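Local coordinates for apical membrane antigen 1-like protein, soluble form (Toxoplasma gondii, PDB 3ZLE) that probably takes part in host cell invasion by the parasite, as a sporozoite member of the AMA1 family whose conserved extracellular region is described here, at residues D225-W231 with P324-I330; V190-S194 with E254-K258; A128-V134 with Y144-F148; P117-G122 with P211-Q215. All blocks are in the same frame, centred on the assembly; numbering follows the deposited sequence.

Contact 1. Residues D225-W231 with P324-I330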
loop_
_atom_site.group_PDB
_atom_site.type_symbol
_atom_site.label_atom_id
_atom_site.label_comp_id
_atom_site.label_asym_id
_atom_site.label_seq_id
_atom_site.Cartn_x
_atom_site.Cartn_y
_atom_site.Cartn_z
ATOM N N ASP A 225 7.735 0.244 -18.590
ATOM C CA ASP A 225 7.373 0.336 -20.007
ATOM C C ASP A 225 5.998 -0.124 -20.310
ATOM O O ASP A 225 5.784 -0.801 -21.310
ATOM C CB ASP A 225 8.392 -0.388 -20.882
ATOM C CG ASP A 225 9.813 0.082 -20.626
ATOM O OD1 ASP A 225 9.989 1.233 -20.119
ATOM O OD2 ASP A 225 10.726 -0.754 -20.753
ATOM N N ALA A 226 5.031 0.304 -19.496
ATOM C CA ALA A 226 3.629 -0.059 -19.737
ATOM C C ALA A 226 2.749 0.882 -18.990
ATOM O O ALA A 226 3.193 1.508 -18.031
ATOM C CB ALA A 226 3.358 -1.492 -19.288
ATOM N N LEU A 227 1.532 1.095 -19.510
ATOM C CA LEU A 227 0.566 1.874 -18.805
ATOM C C LEU A 227 -0.679 1.035 -18.523
ATOM O O LEU A 227 -1.076 0.184 -19.354
ATOM C CB LEU A 227 0.171 3.080 -19.656
ATOM C CG LEU A 227 1.237 4.137 -19.891
ATOM C CD1 LEU A 227 0.643 5.200 -20.794
ATOM C CD2 LEU A 227 1.695 4.774 -18.571
ATOM N N PHE A 228 -1.323 1.296 -17.383
ATOM C CA PHE A 228 -2.638 0.761 -17.135
ATOM C C PHE A 228 -3.592 1.298 -18.194
ATOM O O PHE A 228 -3.566 2.494 -18.509
ATOM C CB PHE A 228 -3.141 1.138 -15.734
ATOM C CG PHE A 228 -2.316 0.546 -14.602
ATOM C CD1 PHE A 228 -2.277 -0.809 -14.401
ATOM C CD2 PHE A 228 -1.685 1.366 -13.700
ATOM C CE1 PHE A 228 -1.574 -1.338 -13.359
ATOM C CE2 PHE A 228 -0.958 0.846 -12.638
ATOM C CZ PHE A 228 -0.934 -0.508 -12.450
ATOM N N GLY A 229 -4.391 0.403 -18.788
ATOM C CA GLY A 229 -5.506 0.828 -19.660
ATOM C C GLY A 229 -6.835 0.100 -19.471
ATOM O O GLY A 229 -7.054 -0.572 -18.463
ATOM N N LYS A 230 -7.762 0.383 -20.389
ATOM C CA LYS A 230 -9.058 -0.244 -20.475
ATOM C C LYS A 230 -9.231 -0.764 -21.882
ATOM O O LYS A 230 -9.115 -0.004 -22.833
ATOM C CB LYS A 230 -10.163 0.781 -20.204
ATOM C CG LYS A 230 -11.467 0.172 -19.709
ATOM C CD LYS A 230 -11.267 -0.487 -18.329
ATOM C CE LYS A 230 -12.592 -0.790 -17.628
ATOM N NZ LYS A 230 -12.982 0.308 -16.695
ATOM N N TRP A 231 -9.563 -2.039 -22.022
ATOM C CA TRP A 231 -9.756 -2.628 -23.324
ATOM C C TRP A 231 -11.068 -2.139 -23.944
ATOM O O TRP A 231 -12.134 -2.293 -23.341
ATOM C CB TRP A 231 -9.791 -4.160 -23.210
ATOM C CG TRP A 231 -9.723 -4.831 -24.513
ATOM C CD1 TRP A 231 -10.774 -5.314 -25.256
ATOM C CD2 TRP A 231 -8.544 -5.013 -25.315
ATOM N NE1 TRP A 231 -10.306 -5.869 -26.418
ATOM C CE2 TRP A 231 -8.943 -5.675 -26.494
ATOM C CE3 TRP A 231 -7.176 -4.740 -25.112
ATOM C CZ2 TRP A 231 -8.023 -6.095 -27.474
ATOM C CZ3 TRP A 231 -6.261 -5.138 -26.083
ATOM C CH2 TRP A 231 -6.698 -5.804 -27.270
ATOM N N PRO A 324 -8.097 -1.372 -13.869
ATOM C CA PRO A 324 -7.639 -1.464 -15.244
ATOM C C PRO A 324 -7.665 -2.923 -15.657
ATOM O O PRO A 324 -7.612 -3.791 -14.794
ATOM C CB PRO A 324 -6.194 -0.927 -15.169
ATOM C CG PRO A 324 -5.758 -1.220 -13.789
ATOM C CD PRO A 324 -6.989 -1.292 -12.911
ATOM N N ASP A 325 -7.787 -3.196 -16.953
ATOM C CA ASP A 325 -7.889 -4.584 -17.419
ATOM C C ASP A 325 -6.963 -4.865 -18.602
ATOM O O ASP A 325 -7.014 -5.901 -19.207
ATOM C CB ASP A 325 -9.359 -4.930 -17.779
ATOM C CG ASP A 325 -9.915 -4.056 -18.890
ATOM O OD1 ASP A 325 -9.122 -3.360 -19.563
ATOM O OD2 ASP A 325 -11.148 -4.143 -19.178
ATOM N N CYS A 326 -6.066 -3.948 -18.896
ATOM C CA CYS A 326 -4.990 -4.280 -19.819
ATOM C C CYS A 326 -3.840 -3.333 -19.591
ATOM O O CYS A 326 -3.932 -2.369 -18.774
ATOM C CB CYS A 326 -5.476 -4.186 -21.280
ATOM S SG CYS A 326 -6.217 -2.580 -21.640
ATOM N N PHE A 327 -2.724 -3.660 -20.240
ATOM C CA PHE A 327 -1.561 -2.820 -20.280
ATOM C C PHE A 327 -1.291 -2.420 -21.702
ATOM O O PHE A 327 -1.284 -3.271 -22.608
ATOM C CB PHE A 327 -0.355 -3.591 -19.767
ATOM C CG PHE A 327 -0.270 -3.628 -18.299
ATOM C CD1 PHE A 327 0.174 -2.515 -17.596
ATOM C CD2 PHE A 327 -0.763 -4.724 -17.588
ATOM C CE1 PHE A 327 0.236 -2.543 -16.220
ATOM C CE2 PHE A 327 -0.704 -4.751 -16.206
ATOM C CZ PHE A 327 -0.204 -3.683 -15.529
ATOM N N ALA A 328 -0.993 -1.142 -21.897
ATOM C CA ALA A 328 -0.464 -0.684 -23.179
ATOM C C ALA A 328 1.079 -0.632 -23.121
ATOM O O ALA A 328 1.631 0.205 -22.403
ATOM C CB ALA A 328 -1.013 0.732 -23.467
ATOM N N PRO A 329 1.777 -1.508 -23.844
ATOM C CA PRO A 329 3.262 -1.395 -23.681
ATOM C C PRO A 329 3.789 -0.135 -24.375
ATOM O O PRO A 329 3.522 0.080 -25.566
ATOM C CB PRO A 329 3.809 -2.673 -24.371
ATOM C CG PRO A 329 2.739 -3.046 -25.354
ATOM C CD PRO A 329 1.398 -2.596 -24.788
ATOM N N ILE A 330 4.429 0.728 -23.600
ATOM C CA ILE A 330 4.910 2.022 -24.054
ATOM C C ILE A 330 6.281 2.191 -23.424
ATOM O O ILE A 330 6.382 2.233 -22.236
ATOM C CB ILE A 330 4.074 3.178 -23.467
ATOM C CG1 ILE A 330 2.570 2.939 -23.663
ATOM C CG2 ILE A 330 4.558 4.517 -24.026
ATOM C CD1 ILE A 330 1.945 3.846 -24.694
HETATM O O HOH W 1 -12.897 -3.231 -20.911
#

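Contact 2. Residues V190-S194 with E254-K258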
loop_
_atom_site.group_PDB
_atom_site.type_symbol
_atom_site.label_atom_id
_atom_site.label_comp_id
_atom_site.label_asym_id
_atom_site.label_seq_id
_atom_site.Cartn_x
_atom_site.Cartn_y
_atom_site.Cartn_z
ATOM N N VAL A 190 2.980 7.907 5.048
ATOM C CA VAL A 190 3.713 8.432 3.901
ATOM C C VAL A 190 4.494 7.291 3.236
ATOM O O VAL A 190 4.907 6.355 3.926
ATOM C CB VAL A 190 4.641 9.573 4.343
ATOM C CG1 VAL A 190 5.939 9.024 4.971
ATOM C CG2 VAL A 190 4.921 10.517 3.174
ATOM N N LYS A 191 4.564 7.275 1.894
ATOM C CA LYS A 191 5.623 6.504 1.208
ATOM C C LYS A 191 7.021 7.116 1.373
ATOM O O LYS A 191 7.255 8.261 0.980
ATOM C CB LYS A 191 5.338 6.348 -0.276
ATOM C CG LYS A 191 4.243 5.362 -0.655
ATOM C CD LYS A 191 4.390 4.022 0.014
ATOM C CE LYS A 191 3.327 3.005 -0.401
ATOM N NZ LYS A 191 3.213 2.673 -1.843
ATOM N N GLU A 192 7.963 6.276 1.812
ATOM C CA GLU A 192 9.356 6.638 1.918
ATOM C C GLU A 192 10.246 5.712 1.105
ATOM O O GLU A 192 9.899 4.590 0.821
ATOM C CB GLU A 192 9.811 6.702 3.389
ATOM C CG GLU A 192 9.908 5.359 4.064
ATOM C CD GLU A 192 10.702 5.389 5.370
ATOM O OE1 GLU A 192 10.625 6.393 6.124
ATOM O OE2 GLU A 192 11.365 4.377 5.672
ATOM N N LYS A 193 11.275 6.294 0.521
ATOM C CA LYS A 193 12.286 5.535 -0.152
ATOM C C LYS A 193 13.611 6.007 0.362
ATOM O O LYS A 193 14.050 7.112 0.039
ATOM C CB LYS A 193 12.207 5.727 -1.647
ATOM C CG LYS A 193 13.175 4.850 -2.426
ATOM C CD LYS A 193 12.986 5.074 -3.917
ATOM C CE LYS A 193 13.755 4.057 -4.747
ATOM N NZ LYS A 193 13.443 4.296 -6.190
ATOM N N SER A 194 14.192 5.198 1.237
ATOM C CA SER A 194 15.419 5.516 1.950
ATOM C C SER A 194 16.391 4.354 1.762
ATOM O O SER A 194 15.986 3.197 1.652
ATOM C CB SER A 194 15.115 5.678 3.449
ATOM O OG SER A 194 16.284 5.497 4.228
ATOM N N GLU A 254 9.436 8.693 -9.331
ATOM C CA GLU A 254 9.332 8.387 -7.914
ATOM C C GLU A 254 8.371 9.350 -7.194
ATOM O O GLU A 254 7.695 8.981 -6.198
ATOM C CB GLU A 254 10.722 8.457 -7.268
ATOM C CG GLU A 254 10.668 8.708 -5.759
ATOM C CD GLU A 254 12.048 8.672 -5.088
ATOM O OE1 GLU A 254 13.008 8.047 -5.644
ATOM O OE2 GLU A 254 12.165 9.274 -3.987
ATOM N N GLU A 255 8.344 10.593 -7.667
ATOM C CA GLU A 255 7.432 11.576 -7.141
ATOM C C GLU A 255 6.010 11.113 -7.469
ATOM O O GLU A 255 5.144 11.151 -6.617
ATOM C CB GLU A 255 7.737 12.975 -7.739
ATOM C CG GLU A 255 6.665 14.051 -7.518
ATOM C CD GLU A 255 7.148 15.468 -7.896
ATOM O OE1 GLU A 255 8.350 15.761 -7.752
ATOM O OE2 GLU A 255 6.326 16.295 -8.332
ATOM N N CYS A 256 5.807 10.592 -8.669
ATOM C CA CYS A 256 4.509 10.027 -9.037
ATOM C C CYS A 256 4.134 8.853 -8.122
ATOM O O CYS A 256 2.998 8.729 -7.703
ATOM C CB CYS A 256 4.488 9.590 -10.505
ATOM S SG CYS A 256 2.883 8.994 -11.109
ATOM N N TRP A 257 5.111 8.029 -7.795
ATOM C CA TRP A 257 4.886 6.874 -6.954
ATOM C C TRP A 257 4.430 7.292 -5.541
ATOM O O TRP A 257 3.520 6.714 -4.976
ATOM C CB TRP A 257 6.167 6.025 -6.908
ATOM C CG TRP A 257 6.155 4.946 -5.839
ATOM C CD1 TRP A 257 5.460 3.779 -5.866
ATOM C CD2 TRP A 257 6.862 4.969 -4.583
ATOM N NE1 TRP A 257 5.698 3.056 -4.706
ATOM C CE2 TRP A 257 6.558 3.762 -3.910
ATOM C CE3 TRP A 257 7.773 5.858 -4.004
ATOM C CZ2 TRP A 257 7.097 3.433 -2.637
ATOM C CZ3 TRP A 257 8.326 5.529 -2.738
ATOM C CH2 TRP A 257 8.034 4.295 -2.111
ATOM N N LYS A 258 5.031 8.344 -5.014
ATOM C CA LYS A 258 4.619 8.910 -3.736
ATOM C C LYS A 258 3.264 9.585 -3.769
ATOM O O LYS A 258 2.535 9.582 -2.773
ATOM C CB LYS A 258 5.646 9.901 -3.271
ATOM C CG LYS A 258 6.795 9.242 -2.577
ATOM C CD LYS A 258 7.868 10.238 -2.217
ATOM C CE LYS A 258 8.963 9.514 -1.483
ATOM N NZ LYS A 258 10.165 10.324 -1.241
HETATM O O HOH W 2 2.569 4.184 -3.834
HETATM O O HOH W 3 3.548 9.423 -0.000
HETATM O O HOH W 4 11.614 8.834 1.177
HETATM O O HOH W 5 13.252 9.673 -1.656
#

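Contact 3. Residues A128-V134 with Y144-F148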
loop_
_atom_site.group_PDB
_atom_site.type_symbol
_atom_site.label_atom_id
_atom_site.label_comp_id
_atom_site.label_asym_id
_atom_site.label_seq_id
_atom_site.Cartn_x
_atom_site.Cartn_y
_atom_site.Cartn_z
ATOM N N ALA A 128 2.526 -11.630 13.591
ATOM C CA ALA A 128 1.524 -10.678 14.090
ATOM C C ALA A 128 0.194 -11.407 14.323
ATOM O O ALA A 128 -0.441 -11.215 15.347
ATOM C CB ALA A 128 1.315 -9.579 13.098
ATOM N N TYR A 129 -0.210 -12.222 13.355
ATOM C CA TYR A 129 -1.535 -12.858 13.361
ATOM C C TYR A 129 -1.654 -13.782 14.585
ATOM O O TYR A 129 -2.674 -13.780 15.248
ATOM C CB TYR A 129 -1.717 -13.653 12.089
ATOM C CG TYR A 129 -3.083 -14.218 11.871
ATOM C CD1 TYR A 129 -4.039 -13.486 11.214
ATOM C CD2 TYR A 129 -3.376 -15.561 12.178
ATOM C CE1 TYR A 129 -5.293 -14.009 10.952
ATOM C CE2 TYR A 129 -4.611 -16.104 11.865
ATOM C CZ TYR A 129 -5.570 -15.313 11.258
ATOM O OH TYR A 129 -6.816 -15.808 10.921
ATOM N N SER A 130 -0.523 -14.382 14.970
ATOM C CA SER A 130 -0.426 -15.236 16.128
ATOM C C SER A 130 -0.256 -14.497 17.441
ATOM O O SER A 130 -0.243 -15.126 18.490
ATOM C CB SER A 130 0.779 -16.159 15.994
ATOM O OG SER A 130 0.752 -16.820 14.760
ATOM N N THR A 131 0.118 -13.229 17.384
ATOM C CA THR A 131 0.399 -12.537 18.637
ATOM C C THR A 131 -0.891 -12.274 19.343
ATOM O O THR A 131 -1.794 -11.659 18.786
ATOM C CB THR A 131 1.153 -11.229 18.443
ATOM O OG1 THR A 131 2.473 -11.516 17.989
ATOM C CG2 THR A 131 1.242 -10.491 19.754
ATOM N N ILE A 132 -1.001 -12.780 20.561
ATOM C CA ILE A 132 -2.147 -12.457 21.410
ATOM C C ILE A 132 -2.084 -11.013 21.899
ATOM O O ILE A 132 -1.221 -10.638 22.712
ATOM C CB ILE A 132 -2.295 -13.442 22.590
ATOM C CG1 ILE A 132 -2.622 -14.846 22.066
ATOM C CG2 ILE A 132 -3.356 -12.958 23.581
ATOM C CD1 ILE A 132 -1.558 -15.874 22.372
ATOM N N ALA A 133 -3.017 -10.210 21.399
ATOM C CA ALA A 133 -3.118 -8.812 21.766
ATOM C C ALA A 133 -3.624 -8.652 23.187
ATOM O O ALA A 133 -4.278 -9.545 23.741
ATOM C CB ALA A 133 -4.049 -8.096 20.815
ATOM N N VAL A 134 -3.380 -7.473 23.739
ATOM C CA VAL A 134 -3.792 -7.144 25.076
ATOM C C VAL A 134 -4.431 -5.756 25.019
ATOM O O VAL A 134 -3.880 -4.847 24.417
ATOM C CB VAL A 134 -2.574 -7.098 26.019
ATOM C CG1 VAL A 134 -2.872 -6.227 27.224
ATOM C CG2 VAL A 134 -2.161 -8.501 26.466
ATOM N N TYR A 144 -8.262 -8.988 19.102
ATOM C CA TYR A 144 -7.725 -7.965 18.192
ATOM C C TYR A 144 -6.429 -8.449 17.545
ATOM O O TYR A 144 -5.572 -9.001 18.224
ATOM C CB TYR A 144 -7.434 -6.685 18.987
ATOM C CG TYR A 144 -7.245 -5.452 18.132
ATOM C CD1 TYR A 144 -8.330 -4.717 17.712
ATOM C CD2 TYR A 144 -5.964 -4.979 17.817
ATOM C CE1 TYR A 144 -8.173 -3.577 16.948
ATOM C CE2 TYR A 144 -5.802 -3.872 17.025
ATOM C CZ TYR A 144 -6.914 -3.160 16.591
ATOM O OH TYR A 144 -6.772 -2.012 15.814
ATOM N N LYS A 145 -6.258 -8.185 16.254
ATOM C CA LYS A 145 -4.966 -8.453 15.589
ATOM C C LYS A 145 -4.168 -7.179 15.276
ATOM O O LYS A 145 -4.594 -6.355 14.462
ATOM C CB LYS A 145 -5.187 -9.229 14.302
ATOM C CG LYS A 145 -6.021 -10.481 14.457
ATOM C CD LYS A 145 -5.174 -11.611 14.957
ATOM C CE LYS A 145 -5.882 -12.933 14.680
ATOM N NZ LYS A 145 -5.455 -13.913 15.699
ATOM N N TYR A 146 -2.941 -7.124 15.795
ATOM C CA TYR A 146 -1.952 -6.094 15.438
ATOM C C TYR A 146 -1.527 -6.121 13.969
ATOM O O TYR A 146 -1.539 -7.183 13.335
ATOM C CB TYR A 146 -0.701 -6.264 16.292
ATOM C CG TYR A 146 -0.939 -6.166 17.784
ATOM C CD1 TYR A 146 -1.554 -5.034 18.360
ATOM C CD2 TYR A 146 -0.490 -7.173 18.641
ATOM C CE1 TYR A 146 -1.636 -4.891 19.762
ATOM C CE2 TYR A 146 -0.579 -7.037 20.028
ATOM C CZ TYR A 146 -1.169 -5.921 20.589
ATOM O OH TYR A 146 -1.310 -5.852 22.001
ATOM N N PRO A 147 -1.186 -4.951 13.403
ATOM C CA PRO A 147 -0.530 -4.903 12.095
ATOM C C PRO A 147 0.976 -5.097 12.263
ATOM O O PRO A 147 1.486 -4.996 13.379
ATOM C CB PRO A 147 -0.784 -3.456 11.635
ATOM C CG PRO A 147 -0.825 -2.678 12.911
ATOM C CD PRO A 147 -1.527 -3.595 13.894
ATOM N N PHE A 148 1.701 -5.161 11.151
ATOM C CA PHE A 148 3.150 -5.367 11.254
ATOM C C PHE A 148 3.894 -4.430 10.316
ATOM O O PHE A 148 3.330 -3.924 9.361
ATOM C CB PHE A 148 3.457 -6.817 10.878
ATOM C CG PHE A 148 3.264 -7.098 9.420
ATOM C CD1 PHE A 148 4.270 -6.806 8.504
ATOM C CD2 PHE A 148 2.028 -7.511 8.945
ATOM C CE1 PHE A 148 4.078 -7.061 7.142
ATOM C CE2 PHE A 148 1.805 -7.741 7.608
ATOM C CZ PHE A 148 2.827 -7.509 6.688
HETATM O O HOH W 6 -2.145 -9.628 16.857
HETATM O O HOH W 7 -4.015 -13.302 17.808
HETATM O O HOH W 8 -5.273 -11.160 19.689
#

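Contact 4. Residues P117-G122 with P211-Q215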
loop_
_atom_site.group_PDB
_atom_site.type_symbol
_atom_site.label_atom_id
_atom_site.label_comp_id
_atom_site.label_asym_id
_atom_site.label_seq_id
_atom_site.Cartn_x
_atom_site.Cartn_y
_atom_site.Cartn_z
ATOM N N PRO A 117 6.207 -20.038 6.805
ATOM C CA PRO A 117 6.132 -19.336 5.543
ATOM C C PRO A 117 7.497 -19.155 4.885
ATOM O O PRO A 117 8.492 -19.022 5.565
ATOM C CB PRO A 117 5.503 -17.977 5.925
ATOM C CG PRO A 117 4.860 -18.221 7.263
ATOM C CD PRO A 117 5.777 -19.201 7.933
ATOM N N LYS A 118 7.517 -19.211 3.557
ATOM C CA LYS A 118 8.728 -19.082 2.793
ATOM C C LYS A 118 9.110 -17.633 2.435
ATOM O O LYS A 118 10.201 -17.422 1.961
ATOM C CB LYS A 118 8.675 -19.937 1.514
ATOM C CG LYS A 118 8.020 -21.319 1.704
ATOM C CD LYS A 118 9.023 -22.326 2.268
ATOM C CE LYS A 118 8.493 -23.024 3.512
ATOM N NZ LYS A 118 7.225 -23.794 3.316
ATOM N N THR A 119 8.291 -16.640 2.797
ATOM C CA THR A 119 8.654 -15.230 2.571
ATOM C C THR A 119 8.733 -14.479 3.867
ATOM O O THR A 119 7.909 -14.672 4.780
ATOM C CB THR A 119 7.614 -14.508 1.634
ATOM O OG1 THR A 119 6.368 -14.314 2.353
ATOM C CG2 THR A 119 7.362 -15.367 0.431
ATOM N N ALA A 120 9.659 -13.535 3.936
ATOM C CA ALA A 120 9.838 -12.757 5.167
ATOM C C ALA A 120 8.543 -12.017 5.492
ATOM O O ALA A 120 8.107 -11.984 6.653
ATOM C CB ALA A 120 10.996 -11.792 5.031
ATOM N N ILE A 121 7.886 -11.507 4.467
ATOM C CA ILE A 121 6.592 -10.818 4.669
ATOM C C ILE A 121 5.501 -11.760 5.231
ATOM O O ILE A 121 4.805 -11.397 6.179
ATOM C CB ILE A 121 6.068 -10.125 3.382
ATOM C CG1 ILE A 121 6.889 -8.851 3.079
ATOM C CG2 ILE A 121 4.581 -9.757 3.569
ATOM C CD1 ILE A 121 6.749 -8.320 1.621
ATOM N N GLY A 122 5.464 -12.993 4.729
ATOM C CA GLY A 122 4.527 -14.007 5.232
ATOM C C GLY A 122 4.809 -14.340 6.697
ATOM O O GLY A 122 3.879 -14.409 7.520
ATOM N N PRO A 211 0.063 -17.311 3.823
ATOM C CA PRO A 211 0.719 -16.041 4.199
ATOM C C PRO A 211 1.640 -15.555 3.086
ATOM O O PRO A 211 2.028 -14.413 3.067
ATOM C CB PRO A 211 1.538 -16.412 5.449
ATOM C CG PRO A 211 0.972 -17.758 5.922
ATOM C CD PRO A 211 0.464 -18.447 4.692
ATOM N N ASP A 212 2.011 -16.458 2.203
ATOM C CA ASP A 212 2.993 -16.175 1.135
ATOM C C ASP A 212 2.282 -15.737 -0.138
ATOM O O ASP A 212 2.934 -15.367 -1.118
ATOM C CB ASP A 212 3.838 -17.447 0.880
ATOM C CG ASP A 212 4.805 -17.721 1.987
ATOM O OD1 ASP A 212 5.266 -16.755 2.659
ATOM O OD2 ASP A 212 5.200 -18.898 2.153
ATOM N N ALA A 213 0.930 -15.737 -0.141
ATOM C CA ALA A 213 0.209 -15.518 -1.412
ATOM C C ALA A 213 0.498 -14.169 -2.037
ATOM O O ALA A 213 0.359 -14.030 -3.264
ATOM C CB ALA A 213 -1.324 -15.693 -1.236
ATOM N N TRP A 214 0.635 -13.143 -1.208
ATOM C CA TRP A 214 0.918 -11.777 -1.691
ATOM C C TRP A 214 1.897 -11.788 -2.859
ATOM O O TRP A 214 1.748 -11.006 -3.764
ATOM C CB TRP A 214 1.501 -10.869 -0.563
ATOM C CG TRP A 214 2.866 -11.299 -0.112
ATOM C CD1 TRP A 214 3.162 -12.259 0.849
ATOM C CD2 TRP A 214 4.152 -10.867 -0.662
ATOM N NE1 TRP A 214 4.561 -12.411 0.951
ATOM C CE2 TRP A 214 5.170 -11.605 0.007
ATOM C CE3 TRP A 214 4.525 -9.924 -1.634
ATOM C CZ2 TRP A 214 6.525 -11.428 -0.277
ATOM C CZ3 TRP A 214 5.849 -9.745 -1.925
ATOM C CH2 TRP A 214 6.855 -10.513 -1.263
ATOM N N GLN A 215 2.926 -12.612 -2.813
ATOM C CA GLN A 215 3.939 -12.608 -3.826
ATOM C C GLN A 215 3.394 -12.766 -5.209
ATOM O O GLN A 215 3.867 -12.213 -6.089
ATOM C CB GLN A 215 5.030 -13.615 -3.550
ATOM C CG GLN A 215 6.292 -13.384 -4.328
ATOM C CD GLN A 215 7.514 -14.137 -3.851
ATOM O OE1 GLN A 215 7.764 -14.266 -2.713
ATOM N NE2 GLN A 215 8.278 -14.577 -4.757
#

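Contact 1. Residues D225-W231 with P324-I330
On the face that carries Ala226, Phe228 and Phe327, in an edge pair of a three-stranded antiparallel sheet with a classic beta bulge at Gly229, the two phenylalanines are cross-strand partners at a non-hydrogen-bonded position, their rings meeting obliquely at 37° with Phe228 CE1 3.5 Å from Phe327 CZ. Ala226 CB lies 3.7 Å from Phe327 CD1, small enough to sit beside the ring, while Pro324 CG packs 3.6 Å from Phe228 CD1. Phe22 and Trp9, from near the N-terminus, extend this aromatic cluster. On the other face lie Leu227, Ala328 and Cys326, the last joined by a disulfide to Cys236 of strand 235-238, across the central strand 226-232. In the backbone ladder, Leu227 N donates to Ala328 O at 3.0 Å, Ala328 N to Leu227 O at 2.9 Å, and Gly229 N to Cys326 O at 2.8 Å. Gly229 O instead accepts from Asp325 N at 3.1 Å, so Asp325 and Cys326 together oppose Gly229 in the bulge. A CB on Gly229 would press against Cys326 SG, so glycine suits this place. At the polar edge a water links Asp325 OD2 to Trp231 O, and Asp325 OD1 accepts from Trp231 N at 2.8 Å.

Contact 2. Residues V190-S194 with E254-K258
Where strand 187-191 ends, the chain runs past helix 253-262, and Lys191 approaches first. Its CB lies over the face of the six-membered ring of Trp257, 4.1 Å from the centroid, in a CH-pi contact. The long aliphatic stem lets its ammonium reach the carbonyls of Ala338 and Gly340; a water accepting from Lys191 NZ lies 2.9 Å from Trp257 O, and another joins Lys191 N to Lys258 O. The CA-to-CB bond of Glu192 points away, and its carboxylate pairs with Arg197, but its backbone O meets the indole edge, 3.5 Å from Trp257 CH2. Lys193 stretches out fully: its CB is 4.0 Å from Trp257 CZ3 and its NZ forms a long salt bridge with Glu254 OE1 at 3.8 Å. Glu254 OE2 pairs with Lys258 NZ at 3.6 Å, and waters join Lys258 NZ to the backbone of Lys193. With no direct hydrogen bond between them, the segments meet through indole packing, one long salt bridge and water bridges, suiting a partly exposed seam.

Contact 3. Residues A128-V134 with Y144-F148
Tyr144 begins segment 144-148 with its ring stacked on Trp286; its backbone O lies 3.1 Å from Ala133 CB, and a water accepting from Ala133 N lies 2.6 Å from Tyr144 O. Lys145 folds back over the end of helix 120-129: its NZ donates to Tyr129 O at 2.8 Å and sits 4.4 Å from the Tyr129 ring centroid in a cation-pi contact. Lysine suits because its ammonium serves both carbonyl and ring, while Lys145 CE makes a CH-pi contact with the same face, 4.0 Å from the Tyr129 centroid. Tyr146 packs against segment 128-134: Ala133 CB rests on its ring face, 4.0 Å from the centroid, Thr131 CG2 touches the edge, and Tyr146 OH accepts from Val134 N at 3.2 Å. Its backbone N reaches Ala128 O and Thr131 O through one water. Phe148 opens strand 148-151, its CB 4.1 Å from Ala128 CB, where alanine permits close approach. This is a helix-to-strand connection doubling back on the helix C-terminus, without a regular backbone ladder.

Contact 4. Residues P117-G122 with P211-Q215
Hydrogen bonds gather around Asp212 and Thr119. Asp212 receives the backbone of the loop before helix 120-129: its OD2 accepts from Lys118 N at 2.7 Å and its OD1 from Thr119 N at 3.0 Å, while Thr119 OG1 donates to Asp212 OD1 at 2.7 Å. Thr119 OG1 accepts in turn from Trp214 NE1 at 3.0 Å and, as the N-cap of the helix, from Gly122 N at 2.9 Å. Threonine suits because its hydroxyl donates to the carboxylate and accepts from indole and helix amide. Apolar contacts flank these bonds. Ile121 CD1 lies over the face of the six-membered ring of Trp214, 3.7 Å from the centroid, a CH-pi contact, and Pro117 CG packs 4.1 Å from Pro211 CG. Gly122 CA comes within 3.3 Å of Pro211 O, and a CB there would clash with Asp212 OD1. The contact joins the N-terminus of helix 120-129 to the start of helix 214-217; Pro117 rests on Leu112 of helix 105-112, and Pro51 touches Ile121 and Trp214.

Contacts 3 and 4 share helix 120-129, one at each end: contact 4 caps its N-terminus and contact 3 lies along its C-terminus, their centres about 17 Å apart, and Phe148 CZ of contact 3 touches Ile121 CG2 of contact 4 at 4.2 Å. Contact 1 is farthest from contact 3, about 38 Å between centres and on the opposite side of the chain's centre. Contact 3 is the most buried; the others are partly exposed. Their bonding follows their elements: a backbone ladder between strands in contact 1 and side-chain hydrogen bonds around an N-cap threonine in contact 4. Water bridges occur in both contacts 2 and 3, with a cation-pi pair and direct hydrogen bonds in contact 3 and one long salt bridge in contact 2.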